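Local coordinates for protein histidinol-phosphatase (Listeria monocytogenes serotype 4b str. H7858, PDB 6NLR) that probably hydrolyses L-histidinol phosphate to histidinol and phosphate in histidine biosynthesis, using a trinuclear metal centre of the PHP family, at residues G151-Q156 with D198-V203; V209-V214 with T244-L249; Y219-N224 with I251-G256. One frame throughout, in Å; residues are numbered along the deposited sequence.

Contact 1. Residues G151-Q156 with D198-V203; sequences GFEQAQ and DFSEEV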
loop_
_atom_site.group_PDB
_atom_site.type_symbol
_atom_site.label_atom_id
_atom_site.label_comp_id
_atom_site.label_asym_id
_atom_site.label_seq_id
_atom_site.Cartn_x
_atom_site.Cartn_y
_atom_site.Cartn_z
ATOM N N GLY A 151 -7.076 20.453 -8.946
ATOM C CA GLY A 151 -7.931 20.418 -7.747
ATOM C C GLY A 151 -8.017 19.027 -7.159
ATOM O O GLY A 151 -7.502 18.071 -7.760
ATOM N N PHE A 152 -8.652 18.928 -6.003
ATOM C CA PHE A 152 -8.657 17.683 -5.203
ATOM C C PHE A 152 -9.328 16.572 -6.004
ATOM O O PHE A 152 -8.780 15.453 -6.048
ATOM C CB PHE A 152 -9.313 17.888 -3.839
ATOM C CG PHE A 152 -9.104 16.709 -2.927
ATOM C CD1 PHE A 152 -7.952 16.611 -2.163
ATOM C CD2 PHE A 152 -10.037 15.677 -2.875
ATOM C CE1 PHE A 152 -7.761 15.516 -1.331
ATOM C CE2 PHE A 152 -9.850 14.594 -2.040
ATOM C CZ PHE A 152 -8.704 14.498 -1.287
ATOM N N GLU A 153 -10.453 16.873 -6.650
ATOM C CA GLU A 153 -11.218 15.858 -7.422
ATOM C C GLU A 153 -10.391 15.407 -8.639
ATOM O O GLU A 153 -10.356 14.186 -8.949
ATOM C CB GLU A 153 -12.593 16.388 -7.840
ATOM C CG GLU A 153 -13.341 15.358 -8.655
ATOM C CD GLU A 153 -14.691 15.742 -9.216
ATOM O OE1 GLU A 153 -15.147 16.862 -8.923
ATOM O OE2 GLU A 153 -15.294 14.883 -9.920
ATOM N N GLN A 154 -9.790 16.357 -9.352
ATOM C CA GLN A 154 -8.943 16.029 -10.530
ATOM C C GLN A 154 -7.786 15.114 -10.076
ATOM O O GLN A 154 -7.444 14.180 -10.808
ATOM C CB GLN A 154 -8.454 17.301 -11.208
ATOM C CG GLN A 154 -9.563 18.096 -11.892
ATOM C CD GLN A 154 -10.089 19.217 -11.025
ATOM O OE1 GLN A 154 -10.172 19.112 -9.811
ATOM N NE2 GLN A 154 -10.422 20.341 -11.634
ATOM N N ALA A 155 -7.221 15.359 -8.890
ATOM C CA ALA A 155 -6.168 14.515 -8.282
ATOM C C ALA A 155 -6.719 13.118 -7.988
ATOM O O ALA A 155 -5.984 12.136 -8.285
ATOM C CB ALA A 155 -5.602 15.155 -7.041
ATOM N N GLN A 156 -7.953 13.027 -7.458
ATOM C CA GLN A 156 -8.616 11.729 -7.174
ATOM C C GLN A 156 -8.684 10.936 -8.488
ATOM O O GLN A 156 -8.357 9.727 -8.503
ATOM C CB GLN A 156 -10.045 11.886 -6.643
ATOM C CG GLN A 156 -10.147 12.368 -5.216
ATOM C CD GLN A 156 -11.570 12.678 -4.818
ATOM O OE1 GLN A 156 -12.294 13.378 -5.523
ATOM N NE2 GLN A 156 -11.984 12.170 -3.671
ATOM N N ASP A 198 -18.601 12.969 0.045
ATOM C CA ASP A 198 -19.130 13.682 -1.156
ATOM C C ASP A 198 -18.296 13.351 -2.407
ATOM O O ASP A 198 -18.158 14.220 -3.336
ATOM C CB ASP A 198 -19.295 15.172 -0.839
ATOM C CG ASP A 198 -18.006 15.944 -1.045
ATOM O OD1 ASP A 198 -16.934 15.416 -0.651
ATOM O OD2 ASP A 198 -18.076 17.037 -1.661
ATOM N N PHE A 199 -17.842 12.111 -2.527
ATOM C CA PHE A 199 -17.287 11.582 -3.810
ATOM C C PHE A 199 -18.240 11.951 -4.953
ATOM O O PHE A 199 -19.424 11.648 -4.850
ATOM C CB PHE A 199 -17.070 10.064 -3.761
ATOM C CG PHE A 199 -15.905 9.602 -2.929
ATOM C CD1 PHE A 199 -15.004 10.501 -2.367
ATOM C CD2 PHE A 199 -15.697 8.254 -2.701
ATOM C CE1 PHE A 199 -13.936 10.059 -1.588
ATOM C CE2 PHE A 199 -14.620 7.814 -1.948
ATOM C CZ PHE A 199 -13.751 8.714 -1.386
ATOM N N SER A 200 -17.727 12.601 -5.997
ATOM C CA SER A 200 -18.499 12.996 -7.201
ATOM C C SER A 200 -18.953 11.732 -7.943
ATOM O O SER A 200 -18.373 10.634 -7.700
ATOM C CB SER A 200 -17.657 13.841 -8.113
ATOM O OG SER A 200 -16.654 13.024 -8.693
ATOM N N GLU A 201 -19.934 11.878 -8.822
ATOM C CA GLU A 201 -20.479 10.746 -9.606
ATOM C C GLU A 201 -19.354 10.162 -10.464
ATOM O O GLU A 201 -19.274 8.926 -10.567
ATOM C CB GLU A 201 -21.672 11.211 -10.442
ATOM C CG GLU A 201 -22.320 10.088 -11.223
ATOM C CD GLU A 201 -22.509 8.801 -10.425
ATOM O OE1 GLU A 201 -23.220 8.862 -9.390
ATOM O OE2 GLU A 201 -21.867 7.759 -10.798
ATOM N N GLU A 202 -18.503 11.008 -11.027
ATOM C CA GLU A 202 -17.366 10.568 -11.870
ATOM C C GLU A 202 -16.385 9.730 -11.032
ATOM O O GLU A 202 -15.916 8.679 -11.521
ATOM C CB GLU A 202 -16.660 11.764 -12.511
ATOM C CG GLU A 202 -15.697 11.319 -13.604
ATOM C CD GLU A 202 -15.013 12.433 -14.383
ATOM O OE1 GLU A 202 -15.380 13.610 -14.184
ATOM O OE2 GLU A 202 -14.106 12.117 -15.172
ATOM N N VAL A 203 -16.052 10.167 -9.816
ATOM C CA VAL A 203 -15.146 9.367 -8.929
ATOM C C VAL A 203 -15.807 8.016 -8.647
ATOM O O VAL A 203 -15.147 6.973 -8.713
ATOM C CB VAL A 203 -14.798 10.147 -7.655
ATOM C CG1 VAL A 203 -14.255 9.254 -6.550
ATOM C CG2 VAL A 203 -13.845 11.292 -7.971
HETATM O O HOH W 1 -14.993 13.691 -5.408
#

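Contact 2. Residues V209-V214 with T244-L249; sequences VILALV and TLASEL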
loop_
_atom_site.group_PDB
_atom_site.type_symbol
_atom_site.label_atom_id
_atom_site.label_comp_id
_atom_site.label_asym_id
_atom_site.label_seq_id
_atom_site.Cartn_x
_atom_site.Cartn_y
_atom_site.Cartn_z
ATOM N N VAL A 209 -15.695 0.853 -12.040
ATOM C CA VAL A 209 -14.885 0.268 -13.148
ATOM C C VAL A 209 -13.722 -0.507 -12.515
ATOM O O VAL A 209 -13.501 -1.674 -12.909
ATOM C CB VAL A 209 -14.412 1.356 -14.135
ATOM C CG1 VAL A 209 -13.303 0.863 -15.060
ATOM C CG2 VAL A 209 -15.585 1.879 -14.959
ATOM N N ILE A 210 -13.021 0.109 -11.554
ATOM C CA ILE A 210 -11.863 -0.527 -10.852
ATOM C C ILE A 210 -12.328 -1.805 -10.160
ATOM O O ILE A 210 -11.629 -2.837 -10.322
ATOM C CB ILE A 210 -11.196 0.457 -9.871
ATOM C CG1 ILE A 210 -10.338 1.479 -10.620
ATOM C CG2 ILE A 210 -10.408 -0.267 -8.796
ATOM C CD1 ILE A 210 -9.951 2.658 -9.761
ATOM N N LEU A 211 -13.470 -1.783 -9.456
ATOM C CA LEU A 211 -13.899 -2.988 -8.690
ATOM C C LEU A 211 -14.296 -4.108 -9.660
ATOM O O LEU A 211 -13.932 -5.265 -9.363
ATOM C CB LEU A 211 -15.030 -2.640 -7.722
ATOM C CG LEU A 211 -14.611 -1.698 -6.589
ATOM C CD1 LEU A 211 -15.800 -1.360 -5.718
ATOM C CD2 LEU A 211 -13.475 -2.304 -5.752
ATOM N N ALA A 212 -14.985 -3.798 -10.764
ATOM C CA ALA A 212 -15.386 -4.806 -11.779
ATOM C C ALA A 212 -14.120 -5.504 -12.295
ATOM O O ALA A 212 -14.139 -6.752 -12.438
ATOM C CB ALA A 212 -16.180 -4.183 -12.917
ATOM N N LEU A 213 -13.043 -4.748 -12.502
ATOM C CA LEU A 213 -11.782 -5.268 -13.080
ATOM C C LEU A 213 -11.036 -6.114 -12.033
ATOM O O LEU A 213 -10.549 -7.214 -12.368
ATOM C CB LEU A 213 -10.985 -4.061 -13.566
ATOM C CG LEU A 213 -9.822 -4.363 -14.494
ATOM C CD1 LEU A 213 -10.299 -5.082 -15.758
ATOM C CD2 LEU A 213 -9.108 -3.065 -14.818
ATOM N N VAL A 214 -10.992 -5.657 -10.783
ATOM C CA VAL A 214 -10.457 -6.458 -9.647
ATOM C C VAL A 214 -11.172 -7.812 -9.603
ATOM O O VAL A 214 -10.503 -8.851 -9.460
ATOM C CB VAL A 214 -10.598 -5.707 -8.312
ATOM C CG1 VAL A 214 -10.406 -6.621 -7.131
ATOM C CG2 VAL A 214 -9.642 -4.537 -8.235
ATOM N N THR A 244 -18.541 -1.833 0.678
ATOM C CA THR A 244 -19.875 -2.420 0.409
ATOM C C THR A 244 -19.974 -2.851 -1.062
ATOM O O THR A 244 -20.384 -3.977 -1.294
ATOM C CB THR A 244 -20.979 -1.431 0.816
ATOM O OG1 THR A 244 -20.771 -1.227 2.214
ATOM C CG2 THR A 244 -22.385 -1.923 0.562
ATOM N N LEU A 245 -19.630 -1.989 -2.014
ATOM C CA LEU A 245 -19.606 -2.357 -3.456
ATOM C C LEU A 245 -18.677 -3.562 -3.656
ATOM O O LEU A 245 -19.104 -4.527 -4.308
ATOM C CB LEU A 245 -19.166 -1.175 -4.315
ATOM C CG LEU A 245 -20.125 0.016 -4.326
ATOM C CD1 LEU A 245 -19.508 1.215 -5.026
ATOM C CD2 LEU A 245 -21.473 -0.352 -4.935
ATOM N N ALA A 246 -17.471 -3.539 -3.080
ATOM C CA ALA A 246 -16.478 -4.623 -3.278
ATOM C C ALA A 246 -17.057 -5.922 -2.713
ATOM O O ALA A 246 -17.004 -6.953 -3.414
ATOM C CB ALA A 246 -15.127 -4.274 -2.688
ATOM N N SER A 247 -17.651 -5.890 -1.518
ATOM C CA SER A 247 -18.247 -7.096 -0.875
ATOM C C SER A 247 -19.407 -7.643 -1.714
ATOM O O SER A 247 -19.496 -8.876 -1.847
ATOM C CB SER A 247 -18.656 -6.826 0.538
ATOM O OG SER A 247 -17.491 -6.497 1.288
ATOM N N GLU A 248 -20.256 -6.779 -2.256
ATOM C CA GLU A 248 -21.367 -7.170 -3.165
ATOM C C GLU A 248 -20.804 -7.904 -4.394
ATOM O O GLU A 248 -21.463 -8.821 -4.875
ATOM C CB GLU A 248 -22.163 -5.945 -3.610
ATOM C CG GLU A 248 -23.128 -5.405 -2.573
ATOM C CD GLU A 248 -23.818 -4.100 -2.980
ATOM O OE1 GLU A 248 -23.682 -3.678 -4.177
ATOM O OE2 GLU A 248 -24.518 -3.510 -2.113
ATOM N N LEU A 249 -19.613 -7.539 -4.878
ATOM C CA LEU A 249 -18.941 -8.245 -6.009
ATOM C C LEU A 249 -18.164 -9.467 -5.494
ATOM O O LEU A 249 -17.520 -10.107 -6.281
ATOM C CB LEU A 249 -18.019 -7.252 -6.734
ATOM C CG LEU A 249 -18.746 -6.149 -7.509
ATOM C CD1 LEU A 249 -17.795 -5.085 -8.004
ATOM C CD2 LEU A 249 -19.512 -6.724 -8.682
#

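Contact 3. Residues Y219-N224 with I251-G256; sequences YELDFN and IPFVYG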
loop_
_atom_site.group_PDB
_atom_site.type_symbol
_atom_site.label_atom_id
_atom_site.label_comp_id
_atom_site.label_asym_id
_atom_site.label_seq_id
_atom_site.Cartn_x
_atom_site.Cartn_y
_atom_site.Cartn_z
ATOM N N TYR A 219 -8.538 -10.642 -8.186
ATOM C CA TYR A 219 -7.618 -9.947 -7.260
ATOM C C TYR A 219 -8.338 -9.745 -5.927
ATOM O O TYR A 219 -9.550 -10.034 -5.802
ATOM C CB TYR A 219 -7.129 -8.634 -7.863
ATOM C CG TYR A 219 -6.107 -8.722 -8.969
ATOM C CD1 TYR A 219 -5.535 -9.922 -9.376
ATOM C CD2 TYR A 219 -5.666 -7.563 -9.588
ATOM C CE1 TYR A 219 -4.575 -9.959 -10.378
ATOM C CE2 TYR A 219 -4.722 -7.587 -10.598
ATOM C CZ TYR A 219 -4.184 -8.793 -11.009
ATOM O OH TYR A 219 -3.236 -8.799 -11.984
ATOM N N GLU A 220 -7.612 -9.247 -4.937
ATOM C CA GLU A 220 -8.234 -8.906 -3.638
ATOM C C GLU A 220 -7.741 -7.520 -3.239
ATOM O O GLU A 220 -6.861 -6.969 -3.940
ATOM C CB GLU A 220 -7.942 -10.007 -2.611
ATOM C CG GLU A 220 -6.474 -10.240 -2.387
ATOM C CD GLU A 220 -6.115 -11.361 -1.412
ATOM O OE1 GLU A 220 -7.038 -12.146 -1.034
ATOM O OE2 GLU A 220 -4.895 -11.464 -1.056
ATOM N N LEU A 221 -8.298 -6.978 -2.159
ATOM C CA LEU A 221 -8.007 -5.605 -1.698
ATOM C C LEU A 221 -7.429 -5.630 -0.285
ATOM O O LEU A 221 -7.903 -6.407 0.560
ATOM C CB LEU A 221 -9.280 -4.766 -1.768
ATOM C CG LEU A 221 -9.817 -4.556 -3.179
ATOM C CD1 LEU A 221 -11.151 -3.832 -3.156
ATOM C CD2 LEU A 221 -8.784 -3.818 -4.014
ATOM N N ASP A 222 -6.397 -4.799 -0.101
ATOM C CA ASP A 222 -5.811 -4.340 1.183
ATOM C C ASP A 222 -6.879 -3.502 1.883
ATOM O O ASP A 222 -7.210 -2.423 1.352
ATOM C CB ASP A 222 -4.527 -3.575 0.851
ATOM C CG ASP A 222 -3.699 -2.975 1.982
ATOM O OD1 ASP A 222 -3.521 -3.660 3.000
ATOM O OD2 ASP A 222 -3.179 -1.832 1.784
ATOM N N PHE A 223 -7.446 -3.987 2.984
ATOM C CA PHE A 223 -8.346 -3.170 3.838
ATOM C C PHE A 223 -7.427 -2.507 4.863
ATOM O O PHE A 223 -7.086 -3.120 5.895
ATOM C CB PHE A 223 -9.463 -3.986 4.490
ATOM C CG PHE A 223 -10.392 -3.152 5.338
ATOM C CD1 PHE A 223 -10.028 -2.735 6.619
ATOM C CD2 PHE A 223 -11.631 -2.770 4.862
ATOM C CE1 PHE A 223 -10.882 -1.981 7.402
ATOM C CE2 PHE A 223 -12.482 -1.995 5.643
ATOM C CZ PHE A 223 -12.109 -1.598 6.910
ATOM N N ASN A 224 -6.996 -1.289 4.541
ATOM C CA ASN A 224 -5.845 -0.633 5.203
ATOM C C ASN A 224 -6.348 0.379 6.254
ATOM O O ASN A 224 -7.052 1.344 5.895
ATOM C CB ASN A 224 -4.931 -0.095 4.118
ATOM C CG ASN A 224 -3.617 0.441 4.635
ATOM O OD1 ASN A 224 -3.587 1.163 5.633
ATOM N ND2 ASN A 224 -2.540 0.084 3.947
ATOM N N ILE A 251 -15.425 -9.495 -3.757
ATOM C CA ILE A 251 -13.964 -9.244 -3.749
ATOM C C ILE A 251 -13.489 -9.428 -2.305
ATOM O O ILE A 251 -13.974 -8.749 -1.387
ATOM C CB ILE A 251 -13.637 -7.842 -4.266
ATOM C CG1 ILE A 251 -14.066 -7.641 -5.727
ATOM C CG2 ILE A 251 -12.173 -7.541 -4.026
ATOM C CD1 ILE A 251 -14.102 -6.175 -6.181
ATOM N N PRO A 252 -12.515 -10.323 -2.061
ATOM C CA PRO A 252 -11.983 -10.516 -0.722
ATOM C C PRO A 252 -11.184 -9.291 -0.280
ATOM O O PRO A 252 -10.487 -8.683 -1.087
ATOM C CB PRO A 252 -11.058 -11.739 -0.814
ATOM C CG PRO A 252 -11.412 -12.378 -2.156
ATOM C CD PRO A 252 -11.893 -11.233 -3.030
ATOM N N PHE A 253 -11.269 -9.022 1.019
ATOM C CA PHE A 253 -10.442 -8.032 1.751
ATOM C C PHE A 253 -9.516 -8.787 2.697
ATOM O O PHE A 253 -9.936 -9.769 3.264
ATOM C CB PHE A 253 -11.330 -7.062 2.534
ATOM C CG PHE A 253 -11.940 -5.969 1.699
ATOM C CD1 PHE A 253 -11.187 -4.858 1.337
ATOM C CD2 PHE A 253 -13.252 -6.062 1.260
ATOM C CE1 PHE A 253 -11.754 -3.859 0.568
ATOM C CE2 PHE A 253 -13.819 -5.052 0.512
ATOM C CZ PHE A 253 -13.069 -3.949 0.169
ATOM N N VAL A 254 -8.278 -8.318 2.814
ATOM C CA VAL A 254 -7.337 -8.725 3.886
ATOM C C VAL A 254 -7.015 -7.476 4.709
ATOM O O VAL A 254 -6.526 -6.493 4.120
ATOM C CB VAL A 254 -6.063 -9.350 3.290
ATOM C CG1 VAL A 254 -5.123 -9.835 4.387
ATOM C CG2 VAL A 254 -6.395 -10.460 2.298
ATOM N N TYR A 255 -7.295 -7.526 6.007
ATOM C CA TYR A 255 -6.885 -6.490 6.991
ATOM C C TYR A 255 -5.400 -6.196 6.819
ATOM O O TYR A 255 -4.621 -7.148 6.761
ATOM C CB TYR A 255 -7.136 -6.944 8.422
ATOM C CG TYR A 255 -6.443 -6.102 9.471
ATOM C CD1 TYR A 255 -6.934 -4.859 9.833
ATOM C CD2 TYR A 255 -5.287 -6.543 10.100
ATOM C CE1 TYR A 255 -6.312 -4.090 10.805
ATOM C CE2 TYR A 255 -4.657 -5.798 11.088
ATOM C CZ TYR A 255 -5.187 -4.567 11.456
ATOM O OH TYR A 255 -4.574 -3.809 12.406
ATOM N N GLY A 256 -5.045 -4.922 6.736
ATOM C CA GLY A 256 -3.652 -4.437 6.684
ATOM C C GLY A 256 -3.474 -3.269 7.638
ATOM O O GLY A 256 -4.128 -2.229 7.397
HETATM O O HOH W 2 -3.554 -6.394 3.308
#

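Contact 1. Residues G151-Q156 with D198-V203
Ser-200 and Glu-153 make the direct polar link. Ser-200 OG donates to Glu-153 OE2 at 2.6 Å and meets it from above the carboxylate plane, 61° out. Glu-153 reaches across with an extended chain, its CG anti to the backbone N (chi1 178°). Ser-200 OG also accepts from Val-203 N at 3.1 Å, a nearly straight bond. Glu-202 OE1 lies 4.5 Å from Glu-153 OE2, a like charge that may raise the proton affinity of both acids.

A water makes the second polar link. It donates to Gln-156 OE1 at 2.7 Å and accepts from Ser-200 N. The other end of the Gln-156 amide, NE2, is hydrogen-bonded to Gln-186 OE1.

The remaining contacts are van der Waals. Val-203 CG2 sits 3.6 Å from Gln-156 OE1, and the two side chains cross at about a right angle. Gln-156 NE2 approaches Phe-199 CE1 at 3.6 Å, with the amide and ring planes 75° apart. Val-203 also packs on Leu-157 and Leu-160, further along helix 152-168.

Ser-200 is the N-cap of helix 201-217. Its side chain forms the classic serine N-cap bond and ties that helix start to the first turn of helix 152-168.

Contact 2. Residues V209-V214 with T244-L249
Leu-211 is the bump on helix 201-217 that meets helix 240-248. Its CB is directed toward the other segment, and the side chain touches three residues there: Leu-245, Ala-246 and Leu-249. Spaced by one and three residues, they lie on one side of helix 240-248 and of the residue after it.

The two methyls of Leu-211 divide the work. CD1 rests on Leu-245 CB at 3.7 Å and on the backbone at Ala-246 N at 3.8 Å. CD2 turns to Ala-246 CB at 4.0 Å. The small alanine lets the fork come close to the opposing backbone, and the CA atoms of Leu-211 and Ala-246 are 6.2 Å apart. CG is anti to the carbonyl carbon (chi1 -67°), which carries the branch point out toward helix 240-248. The side chains of Leu-211 and Leu-245 cross at about a right angle.

Leu-249 supplies the bump in return. Its CD1 reaches the base of the Leu-211 side chain, 3.7 Å from Leu-211 CB. The same methyl also comes 4.1 Å from Ala-212 N, against the helix backbone.

Residues of the sheet and of the loop leading into it lie beneath. Leu-211 and Ala-246 both touch Leu-221 and Ile-251, and Ala-246 also meets Phe-253. On other sides of helix 201-217, Ile-210 and Val-214 pack on Ile-167 of helix 152-168.

No hydrogen bond or salt bridge crosses between the two segments. The join rests on shape and the burial of aliphatic groups, with Leu-211 and Ala-246 buried and Leu-249 nearer the margin.

Contact 3. Residues Y219-N224 with I251-G256
Phe-223 and Phe-253 set their rings almost perpendicular, with planes at 87° and centroids 5.9 Å apart. This is an offset edge-to-face pair: the edge of Phe-223 is turned toward the face of Phe-253. Phe-223 CG lies anti to the backbone N (chi1 -179°), which starts the ring off beside the carbonyl carbon. Phe-223 CB touches Phe-253 CD1 at 3.7 Å.

Leu-221 lies on the same face of the sheet. It runs side by side with Phe-253, pointing the same way, and its CB comes 3.5 Å from Phe-253 CE1. The side chains of Leu-221 and Ile-251 cross obliquely, with Leu-221 CG 3.9 Å from Ile-251 CG2. Helix 240-248 packs against this face, with Val-243 touching Phe-223 and Ser-247 touching Phe-253.

The strands run parallel and belong to a beta-alpha-beta unit, strand 220-224, helix 240-248, strand 253-256, within the TIM-barrel-like PHP fold. Four backbone bonds join them. Leu-221 N donates to Pro-252 O, and Val-254 N to Leu-221 O. Phe-223 N then donates to Val-254 O, and Gly-256 N to Phe-223 O at 2.8 Å.

Asp-222, Val-254 and Asn-224 turn to the opposite face. Asn-224 ND2 donates to Asp-222 OD2 at 3.0 Å, on the syn side of the carboxylate. ND2 also bonds Asp-258 OD2, and Asp-258 is a cobalt ligand. Asp-222 OD2 accepts from His-181 N as well; His-181 binds manganese. Asn-224 and Asp-222 are second-shell residues, consistent with a role in holding Asp-258 and the His-181 backbone in place. One water donates to both Asp-222 OD1, at 2.8 Å, and Val-254 O. Because Gly-256 carries no CB, Asp-222 OD1 can sit 3.8 Å from Gly-256 CA. Nearer the strand start, the carboxylate of Glu-220 passes Val-254 CG2, and its OE2 forms a salt bridge with Arg-178.

Contacts 1 and 2 share helix 201-217, one at its start and the other in its second half. Their centres lie about 18 Å apart and they do not touch. Along the chain, contact 1 closes before the other two open, while the segments of contacts 2 and 3 alternate. Those two have centres about 11 Å apart. Probable backbone hydrogen bonds join them, Val-214 O with Tyr-219 N and Ala-246 O with Ile-251 N. Helix 201-217 leads into strand 220-224, and helix 240-248 into strand 253-256. Contact 3 is thus the strand layer under the helix layer of contact 2, and its Asn-224 end approaches the metals. Contact 1 lies farther out, about 23 Å from contact 3 between centres.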